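PDB 2IRU: putative DNA ligase-like protein Rv0938/MT0965 from Mycobacterium tuberculosis, which adds nucleotides at broken DNA ends, as the polymerase domain of LigD, during non-homologous end joining of double-strand breaks. Local coordinates for residues D34-A37 / G38-E41; Q208-P211 / A212-S216; R269-S272 / Y273-L277. All coordinates share one frame; numbering follows the deposited sequence.

Contact 1: D34-A37 / G38-E41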
ATOM      1  N   ASP A  34       9.332 -11.448  12.541  1.00  6.85           N
ATOM      2  CA  ASP A  34       9.944 -12.341  11.567  1.00  7.98           C
ATOM      3  C   ASP A  34       9.325 -12.088  10.197  1.00  7.25           C
ATOM      4  O   ASP A  34      10.002 -12.160   9.199  1.00  8.08           O
ATOM      5  CB  ASP A  34       9.775 -13.807  12.000  1.00  8.18           C
ATOM      6  CG  ASP A  34      10.822 -14.237  13.057  1.00 11.83           C
ATOM      7  OD1 ASP A  34      11.778 -13.469  13.344  1.00 13.08           O
ATOM      8  OD2 ASP A  34      10.698 -15.370  13.577  1.00 17.15           O
ATOM      9  N   TYR A  35       8.040 -11.790  10.157  1.00  6.43           N
ATOM     10  CA  TYR A  35       7.417 -11.523   8.859  1.00  6.33           C
ATOM     11  C   TYR A  35       8.032 -10.324   8.154  1.00  6.60           C
ATOM     12  O   TYR A  35       8.410 -10.405   6.963  1.00  6.58           O
ATOM     13  CB  TYR A  35       5.912 -11.344   8.997  1.00  7.18           C
ATOM     14  CG  TYR A  35       5.319 -10.856   7.702  1.00  5.92           C
ATOM     15  CD1 TYR A  35       5.072 -11.744   6.625  1.00  7.06           C
ATOM     16  CD2 TYR A  35       4.987  -9.503   7.538  1.00  6.31           C
ATOM     17  CE1 TYR A  35       4.492 -11.268   5.403  1.00  5.99           C
ATOM     18  CE2 TYR A  35       4.440  -9.006   6.317  1.00  8.24           C
ATOM     19  CZ  TYR A  35       4.194  -9.895   5.261  1.00  5.18           C
ATOM     20  OH  TYR A  35       3.702  -9.460   4.039  1.00  7.19           O
ATOM     21  N   TYR A  36       8.151  -9.211   8.882  1.00  7.28           N
ATOM     22  CA  TYR A  36       8.662  -7.999   8.238  1.00  6.77           C
ATOM     23  C   TYR A  36      10.176  -8.197   7.880  1.00  8.14           C
ATOM     24  O   TYR A  36      10.666  -7.696   6.852  1.00  9.19           O
ATOM     25  CB  TYR A  36       8.391  -6.783   9.114  1.00  7.30           C
ATOM     26  CG  TYR A  36       7.022  -6.189   8.846  1.00  6.82           C
ATOM     27  CD1 TYR A  36       6.669  -5.815   7.532  1.00  7.26           C
ATOM     28  CD2 TYR A  36       6.104  -5.978   9.865  1.00  7.21           C
ATOM     29  CE1 TYR A  36       5.428  -5.252   7.239  1.00  8.86           C
ATOM     30  CE2 TYR A  36       4.837  -5.402   9.589  1.00  6.80           C
ATOM     31  CZ  TYR A  36       4.519  -5.042   8.260  1.00  5.43           C
ATOM     32  OH  TYR A  36       3.273  -4.511   7.937  1.00  8.08           O
ATOM     33  N   ALA A  37      10.902  -8.967   8.687  1.00  7.87           N
ATOM     34  CA  ALA A  37      12.254  -9.371   8.263  1.00  7.96           C
ATOM     35  C   ALA A  37      12.237 -10.155   6.965  1.00  7.53           C
ATOM     36  O   ALA A  37      13.088  -9.935   6.088  1.00  7.65           O
ATOM     37  CB  ALA A  37      12.928 -10.186   9.352  1.00  7.65           C
ATOM     38  N   GLY A  38      11.293 -11.083   6.854  1.00  7.01           N
ATOM     39  CA  GLY A  38      11.226 -12.004   5.695  1.00  6.58           C
ATOM     40  C   GLY A  38      10.857 -11.276   4.415  1.00  7.70           C
ATOM     41  O   GLY A  38      11.290 -11.667   3.320  1.00  7.05           O
ATOM     42  N   VAL A  39      10.019 -10.247   4.563  1.00  6.07           N
ATOM     43  CA  VAL A  39       9.562  -9.481   3.374  1.00  6.75           C
ATOM     44  C   VAL A  39      10.398  -8.238   3.075  1.00  6.54           C
ATOM     45  O   VAL A  39      10.174  -7.598   2.034  1.00  6.22           O
ATOM     46  CB  VAL A  39       8.027  -9.115   3.384  1.00  7.17           C
ATOM     47  CG1 VAL A  39       7.139 -10.376   3.502  1.00  9.83           C
ATOM     48  CG2 VAL A  39       7.689  -8.023   4.415  1.00  7.45           C
ATOM     49  N   ALA A  40      11.360  -7.899   3.949  1.00  6.82           N
ATOM     50  CA  ALA A  40      12.084  -6.632   3.778  1.00  7.44           C
ATOM     51  C   ALA A  40      12.619  -6.452   2.350  1.00  7.50           C
ATOM     52  O   ALA A  40      12.439  -5.388   1.746  1.00  7.62           O
ATOM     53  CB  ALA A  40      13.245  -6.476   4.813  1.00  6.74           C
ATOM     54  N   GLU A  41      13.299  -7.475   1.835  1.00  8.17           N
ATOM     55  CA  GLU A  41      14.004  -7.343   0.558  1.00 10.94           C
ATOM     56  C   GLU A  41      13.034  -6.937  -0.533  1.00 10.12           C
ATOM     57  O   GLU A  41      13.350  -6.039  -1.331  1.00 11.56           O
ATOM     58  CB  GLU A  41      14.694  -8.642   0.174  1.00 10.99           C
ATOM     59  CG  GLU A  41      15.593  -8.537  -1.096  1.00 14.79           C
ATOM     60  CD  GLU A  41      16.056  -9.908  -1.636  1.00 15.54           C
ATOM     61  OE1 GLU A  41      15.907 -10.934  -0.914  1.00 22.90           O
ATOM     62  OE2 GLU A  41      16.604  -9.950  -2.771  1.00 20.54           O
TER
HETATM   63  O   HOH W   1      14.143  -9.909   3.428  1.00 15.81           O
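V39 lies across the Y35 ring one turn further along helix 29-47, an i to i+4 aromatic–aliphatic pair in the primase-polymerase domain, and the two branches of the valine share the work. V39 CG1 rides over one face near the phenol end of the ring, 3.4 Å from Y35 CE1, with CZ and OH close behind it. V39 CG2 stands over the same ring as a CH-pi donor, 4.3 Å from the centroid of Y35. The tyrosine reaches this place because its CG is anti to the backbone N (chi1 171°), beside the carbonyl carbon, which brings the ring to V39, one turn on. V39 has CG2 lodged between its backbone N and carbonyl carbon, and from there CG2 also approaches Y36 CD1 at 4.0 Å, meeting that second ring obliquely. One methyl thus touches two tyrosines, and the tyrosines touch each other: Y35 CD2 sits 4.0 Å above the plane of the Y36 ring, over its centre. Both phenols are held at their far ends, Y35 OH by Y244 O and Y36 OH by L111 O and L246 N, which limits how far either ring can swing. Helix 273-283 packs against Y35 and V39, whereas helix 99-107 meets Y36 and A40.

V39 N bonds to Y35 O in the ordinary alpha-helical way, and A40 N makes a weak bond to A37 O. On the exposed side of the helix, A37 O and E41 N are too far apart for a direct bond, and a water bridges them: it donates to A37 O at 2.9 Å and accepts from E41 N at 3.0 Å.

Contact 2: Q208-P211 / A212-S216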
ATOM      1  N   GLN A 208     -17.866   4.825 -18.698  1.00  9.87           N
ATOM      2  CA  GLN A 208     -18.569   5.008 -19.974  1.00 10.36           C
ATOM      3  C   GLN A 208     -18.762   3.674 -20.723  1.00  9.64           C
ATOM      4  O   GLN A 208     -19.828   3.416 -21.326  1.00  9.65           O
ATOM      5  CB  GLN A 208     -17.758   5.993 -20.810  1.00 10.97           C
ATOM      6  CG  GLN A 208     -18.326   6.396 -22.114  1.00 15.86           C
ATOM      7  CD  GLN A 208     -17.485   7.492 -22.760  1.00 20.01           C
ATOM      8  OE1 GLN A 208     -16.588   8.062 -22.121  1.00 23.21           O
ATOM      9  NE2 GLN A 208     -17.765   7.787 -24.025  1.00 22.89           N
ATOM     10  N   ALA A 209     -17.713   2.848 -20.681  1.00  9.34           N
ATOM     11  CA  ALA A 209     -17.666   1.562 -21.359  1.00  9.47           C
ATOM     12  C   ALA A 209     -18.559   0.497 -20.711  1.00 10.04           C
ATOM     13  O   ALA A 209     -19.188  -0.277 -21.421  1.00 10.22           O
ATOM     14  CB  ALA A 209     -16.225   1.054 -21.444  1.00 10.41           C
ATOM     15  N   MET A 210     -18.613   0.455 -19.379  1.00 10.44           N
ATOM     16  CA  MET A 210     -19.454  -0.532 -18.690  1.00 12.63           C
ATOM     17  C   MET A 210     -20.196   0.139 -17.556  1.00 11.03           C
ATOM     18  O   MET A 210     -19.937  -0.173 -16.385  1.00 10.11           O
ATOM     19  CB  MET A 210     -18.663  -1.675 -18.055  1.00 13.47           C
ATOM     20  CG  MET A 210     -17.442  -2.174 -18.735  1.00 19.33           C
ATOM     21  SD  MET A 210     -16.271  -2.881 -17.531  1.00 18.45           S
ATOM     22  CE  MET A 210     -15.348  -3.825 -18.716  1.00 20.60           C
ATOM     23  N   PRO A 211     -21.143   1.037 -17.885  1.00 10.75           N
ATOM     24  CA  PRO A 211     -21.777   1.751 -16.755  1.00 10.70           C
ATOM     25  C   PRO A 211     -22.616   0.870 -15.801  1.00  9.94           C
ATOM     26  O   PRO A 211     -22.837   1.275 -14.659  1.00 10.92           O
ATOM     27  CB  PRO A 211     -22.632   2.809 -17.455  1.00 10.41           C
ATOM     28  CG  PRO A 211     -22.973   2.142 -18.808  1.00 10.35           C
ATOM     29  CD  PRO A 211     -21.661   1.500 -19.186  1.00 10.46           C
ATOM     30  N   ALA A 212     -23.028  -0.329 -16.221  1.00  7.86           N
ATOM     31  CA  ALA A 212     -23.744  -1.258 -15.331  1.00  8.05           C
ATOM     32  C   ALA A 212     -22.821  -1.886 -14.279  1.00  8.28           C
ATOM     33  O   ALA A 212     -23.293  -2.354 -13.222  1.00  7.85           O
ATOM     34  CB  ALA A 212     -24.384  -2.366 -16.147  1.00  7.20           C
ATOM     35  N   LEU A 213     -21.514  -1.884 -14.568  1.00  8.39           N
ATOM     36  CA  LEU A 213     -20.552  -2.681 -13.789  1.00 10.11           C
ATOM     37  C   LEU A 213     -19.527  -1.850 -13.049  1.00 10.03           C
ATOM     38  O   LEU A 213     -18.889  -2.326 -12.092  1.00  9.82           O
ATOM     39  CB  LEU A 213     -19.806  -3.639 -14.724  1.00 10.91           C
ATOM     40  CG  LEU A 213     -20.686  -4.482 -15.647  1.00 13.24           C
ATOM     41  CD1 LEU A 213     -19.855  -5.389 -16.534  1.00 16.08           C
ATOM     42  CD2 LEU A 213     -21.737  -5.297 -14.858  1.00 15.36           C
ATOM     43  N   VAL A 214     -19.361  -0.616 -13.515  1.00  9.55           N
ATOM     44  CA  VAL A 214     -18.344   0.299 -12.949  1.00 10.45           C
ATOM     45  C   VAL A 214     -18.897   1.667 -12.603  1.00 10.51           C
ATOM     46  O   VAL A 214     -19.686   2.252 -13.369  1.00 10.24           O
ATOM     47  CB  VAL A 214     -17.183   0.499 -13.980  1.00 10.72           C
ATOM     48  CG1 VAL A 214     -16.287   1.691 -13.599  1.00  9.61           C
ATOM     49  CG2 VAL A 214     -16.381  -0.773 -14.117  1.00 10.51           C
ATOM     50  N   THR A 215     -18.453   2.199 -11.453  1.00 11.80           N
ATOM     51  CA  THR A 215     -18.676   3.623 -11.162  1.00 13.14           C
ATOM     52  C   THR A 215     -17.334   4.316 -10.866  1.00 13.27           C
ATOM     53  O   THR A 215     -16.410   3.698 -10.349  1.00 12.22           O
ATOM     54  CB  THR A 215     -19.700   3.865  -9.991  1.00 13.83           C
ATOM     55  OG1 THR A 215     -19.932   5.277  -9.846  1.00 16.00           O
ATOM     56  CG2 THR A 215     -19.196   3.285  -8.652  1.00 14.10           C
ATOM     57  N   SER A 216     -17.247   5.595 -11.228  1.00 14.71           N
ATOM     58  CA  SER A 216     -16.044   6.410 -10.976  1.00 16.04           C
ATOM     59  C   SER A 216     -16.278   7.453  -9.881  1.00 17.76           C
ATOM     60  O   SER A 216     -15.389   8.285  -9.608  1.00 16.56           O
ATOM     61  CB  SER A 216     -15.627   7.150 -12.249  1.00 15.97           C
ATOM     62  OG  SER A 216     -16.600   8.127 -12.631  1.00 15.57           O
TER
HETATM   63  O   HOH W   2     -22.148   3.832 -13.653  1.00 30.64           O
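The tight turn that leads from helix 192-209 into strand 214-215 closes around one carbonyl, that of M210, with P211 and A212 at the two central positions of a type I beta turn. M210 O accepts two backbone N-H groups. L213 N closes the turn with a 3.0 Å bond to M210 O, from well above the carbonyl plane, while V214 N meets the same oxygen almost head-on. Two bonds from such different directions fix the rotation of this peptide just where the chain leaves helical geometry. Strand 214-215 then joins the mixed sheet of the primase-polymerase domain, running parallel to strand 227-230 and bonding to V227 and V229. M210 CB rests 4.0 Å from L213 CB, and the thioether continues as an extended chain until M210 SD lies 4.0 Å from V214 CG2, the two side chains crossing at a slant. M210 also leans on E154 and A158 of helix 149-164, and V214 on V155 of that helix. A water bridges two carbonyls of the turn, donating to P211 O at 2.8 Å and to V214 O at 2.9 Å.

Contact 3: R269-S272 / Y273-L277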
ATOM      1  N   ARG A 269      -9.133 -15.265  -2.953  1.00 19.94           N
ATOM      2  CA  ARG A 269      -9.297 -14.753  -1.617  1.00 19.21           C
ATOM      3  C   ARG A 269      -8.062 -13.981  -1.210  1.00 17.97           C
ATOM      4  O   ARG A 269      -7.036 -14.024  -1.893  1.00 17.42           O
ATOM      5  CB  ARG A 269      -9.514 -15.896  -0.638  1.00 19.35           C
ATOM      6  CG  ARG A 269      -8.419 -16.923  -0.692  1.00 20.86           C
ATOM      7  CD  ARG A 269      -8.529 -17.884   0.464  1.00 23.76           C
ATOM      8  NE  ARG A 269      -7.483 -18.896   0.408  1.00 25.00           N
ATOM      9  CZ  ARG A 269      -6.218 -18.722   0.790  1.00 25.17           C
ATOM     10  NH1 ARG A 269      -5.772 -17.541   1.270  1.00 22.08           N
ATOM     11  NH2 ARG A 269      -5.382 -19.755   0.676  1.00 27.97           N
ATOM     12  N   GLN A 270      -8.170 -13.289  -0.082  1.00 16.62           N
ATOM     13  CA  GLN A 270      -7.028 -12.554   0.471  1.00 14.59           C
ATOM     14  C   GLN A 270      -5.996 -13.557   1.007  1.00 14.75           C
ATOM     15  O   GLN A 270      -6.378 -14.653   1.468  1.00 16.23           O
ATOM     16  CB  GLN A 270      -7.506 -11.647   1.600  1.00 14.81           C
ATOM     17  CG  GLN A 270      -8.598 -10.674   1.177  1.00 12.99           C
ATOM     18  CD  GLN A 270      -8.143  -9.730   0.067  1.00 14.00           C
ATOM     19  OE1 GLN A 270      -6.952  -9.397  -0.050  1.00 13.84           O
ATOM     20  NE2 GLN A 270      -9.104  -9.290  -0.755  1.00 13.71           N
ATOM     21  N   LEU A 271      -4.715 -13.186   0.968  1.00 14.06           N
ATOM     22  CA  LEU A 271      -3.664 -14.085   1.436  1.00 13.14           C
ATOM     23  C   LEU A 271      -3.156 -13.720   2.822  1.00 13.08           C
ATOM     24  O   LEU A 271      -3.141 -12.548   3.189  1.00 12.42           O
ATOM     25  CB  LEU A 271      -2.492 -14.114   0.450  1.00 13.46           C
ATOM     26  CG  LEU A 271      -2.785 -14.536  -0.987  1.00 13.13           C
ATOM     27  CD1 LEU A 271      -1.530 -14.351  -1.802  1.00 17.55           C
ATOM     28  CD2 LEU A 271      -3.301 -15.979  -1.087  1.00 16.41           C
ATOM     29  N   SER A 272      -2.746 -14.736   3.580  1.00 12.76           N
ATOM     30  CA  SER A 272      -2.207 -14.526   4.930  1.00 14.54           C
ATOM     31  C   SER A 272      -0.702 -14.303   4.854  1.00 13.39           C
ATOM     32  O   SER A 272      -0.045 -14.731   3.880  1.00 11.81           O
ATOM     33  CB  SER A 272      -2.510 -15.801   5.723  1.00 15.58           C
ATOM     34  OG  SER A 272      -2.369 -15.555   7.103  1.00 23.72           O
ATOM     35  N   TYR A 273      -0.142 -13.655   5.883  1.00 13.25           N
ATOM     36  CA  TYR A 273       1.287 -13.436   5.930  1.00 13.86           C
ATOM     37  C   TYR A 273       2.155 -14.672   5.682  1.00 13.03           C
ATOM     38  O   TYR A 273       3.186 -14.584   4.989  1.00 13.91           O
ATOM     39  CB  TYR A 273       1.694 -12.738   7.232  1.00 13.91           C
ATOM     40  CG  TYR A 273       1.775 -13.655   8.431  1.00 13.51           C
ATOM     41  CD1 TYR A 273       3.021 -14.139   8.869  1.00 15.47           C
ATOM     42  CD2 TYR A 273       0.640 -14.034   9.139  1.00 13.25           C
ATOM     43  CE1 TYR A 273       3.146 -14.983   9.940  1.00 13.61           C
ATOM     44  CE2 TYR A 273       0.753 -14.911  10.233  1.00 12.27           C
ATOM     45  CZ  TYR A 273       2.025 -15.352  10.648  1.00 13.72           C
ATOM     46  OH  TYR A 273       2.160 -16.188  11.723  1.00 14.72           O
ATOM     47  N   ASP A 274       1.755 -15.813   6.237  1.00 13.55           N
ATOM     48  CA  ASP A 274       2.524 -17.045   6.035  1.00 14.29           C
ATOM     49  C   ASP A 274       2.556 -17.475   4.563  1.00 13.82           C
ATOM     50  O   ASP A 274       3.609 -17.882   4.057  1.00 13.58           O
ATOM     51  CB  ASP A 274       2.037 -18.152   6.956  1.00 15.10           C
ATOM     52  CG  ASP A 274       0.564 -18.453   6.773  1.00 18.04           C
ATOM     53  OD1 ASP A 274      -0.284 -17.591   7.107  1.00 20.62           O
ATOM     54  OD2 ASP A 274       0.259 -19.559   6.304  1.00 24.07           O
ATOM     55  N   GLU A 275       1.433 -17.298   3.875  1.00 13.31           N
ATOM     56  CA  GLU A 275       1.353 -17.622   2.452  1.00 14.44           C
ATOM     57  C   GLU A 275       2.230 -16.688   1.618  1.00 13.79           C
ATOM     58  O   GLU A 275       2.892 -17.114   0.639  1.00 14.06           O
ATOM     59  CB  GLU A 275      -0.105 -17.534   1.984  1.00 13.68           C
ATOM     60  CG  GLU A 275      -1.079 -18.465   2.694  1.00 15.86           C
ATOM     61  CD  GLU A 275      -2.476 -18.313   2.136  1.00 17.55           C
ATOM     62  OE1 GLU A 275      -3.160 -17.329   2.501  1.00 17.17           O
ATOM     63  OE2 GLU A 275      -2.900 -19.198   1.327  1.00 23.87           O
ATOM     64  N   VAL A 276       2.252 -15.414   2.010  1.00 13.92           N
ATOM     65  CA  VAL A 276       3.056 -14.408   1.289  1.00 14.02           C
ATOM     66  C   VAL A 276       4.529 -14.785   1.364  1.00 13.13           C
ATOM     67  O   VAL A 276       5.269 -14.699   0.362  1.00 13.22           O
ATOM     68  CB  VAL A 276       2.783 -12.999   1.846  1.00 14.45           C
ATOM     69  CG1 VAL A 276       3.808 -11.977   1.299  1.00 16.10           C
ATOM     70  CG2 VAL A 276       1.312 -12.595   1.489  1.00 15.31           C
ATOM     71  N   LEU A 277       4.971 -15.200   2.545  1.00 13.56           N
ATOM     72  CA  LEU A 277       6.368 -15.635   2.711  1.00 12.73           C
ATOM     73  C   LEU A 277       6.725 -16.809   1.777  1.00 13.80           C
ATOM     74  O   LEU A 277       7.785 -16.821   1.131  1.00 14.39           O
ATOM     75  CB  LEU A 277       6.589 -15.984   4.173  1.00 13.39           C
ATOM     76  CG  LEU A 277       6.686 -14.756   5.106  1.00 11.79           C
ATOM     77  CD1 LEU A 277       6.787 -15.269   6.579  1.00 12.67           C
ATOM     78  CD2 LEU A 277       7.893 -13.803   4.811  1.00 15.27           C
TER
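Y273 and S272 meet at the start of helix 273-283, with S272 in the N-cap position, and the residues that follow show how a helix start can be secured from its first turn. Y273 itself does little across the junction: its CD2 lies 3.9 Å from S272 OG, the ring turned obliquely to the hydroxyl. D274 is more direct. D274 OD1 accepts from S272 OG at 2.9 Å, nearly along its own C-O axis, so the serine hydroxyl serves the aspartate and does not cap the helix. The same oxygen hangs over one face of the Y273 ring, offset toward the rim.

E275, the third residue of the helix, has two partners ahead of it. Its CG is anti to the carbonyl carbon (chi1 -60°) and the chain runs extended from there, which carries its carboxylate to S272 N. E275 OE1 accepts S272 N at 2.8 Å through its anti lone pair; this is the glutamate half of a capping box, without the serine half. The syn lone pair of E275 OE1 takes R269 NH1 at 2.9 Å, and E275 OE2 receives R269 NH2 at 2.6 Å, also syn. The guanidinium and carboxylate planes are only 18° apart, giving an end-on, two-pronged salt bridge. R269 NH1 additionally donates to Q270 O, which steadies the arginine from the backbone side.

V276 opens the regular helical bonding, its N reaching S272 O at 3.0 Å, and its CG2 lies against L271 CB. L277 continues the pattern with a bond to Y273 O. Just before the helix, Q270 OE1 holds G176 N, part of a probable substrate site. The junction is flanked on one side by strand 253-257, where L271 bonds to V254 and V276 packs on V254 and A256, while Y273, V276 and L277 face helix 29-47.

Contacts 1 and 3 are partly buried and form one continuous patch: Y35 packs on Y273, V276 and L277, with Y35 CD1 3.6 Å from Y273 CB, so that helices 29-47 and 273-283 meet through them. Contact 2 lies at the surface, on the opposite side of the chain's centre from contact 1, their centres about 39 Å apart. It shares the mixed sheet with contact 3, each joining a helix to a strand, though their nearest atoms are about 17 Å apart. Their chemistry differs accordingly: aromatic and aliphatic groups dominate within the helix, backbone bonds and a water shape the turn, and charged side chains secure the helix start.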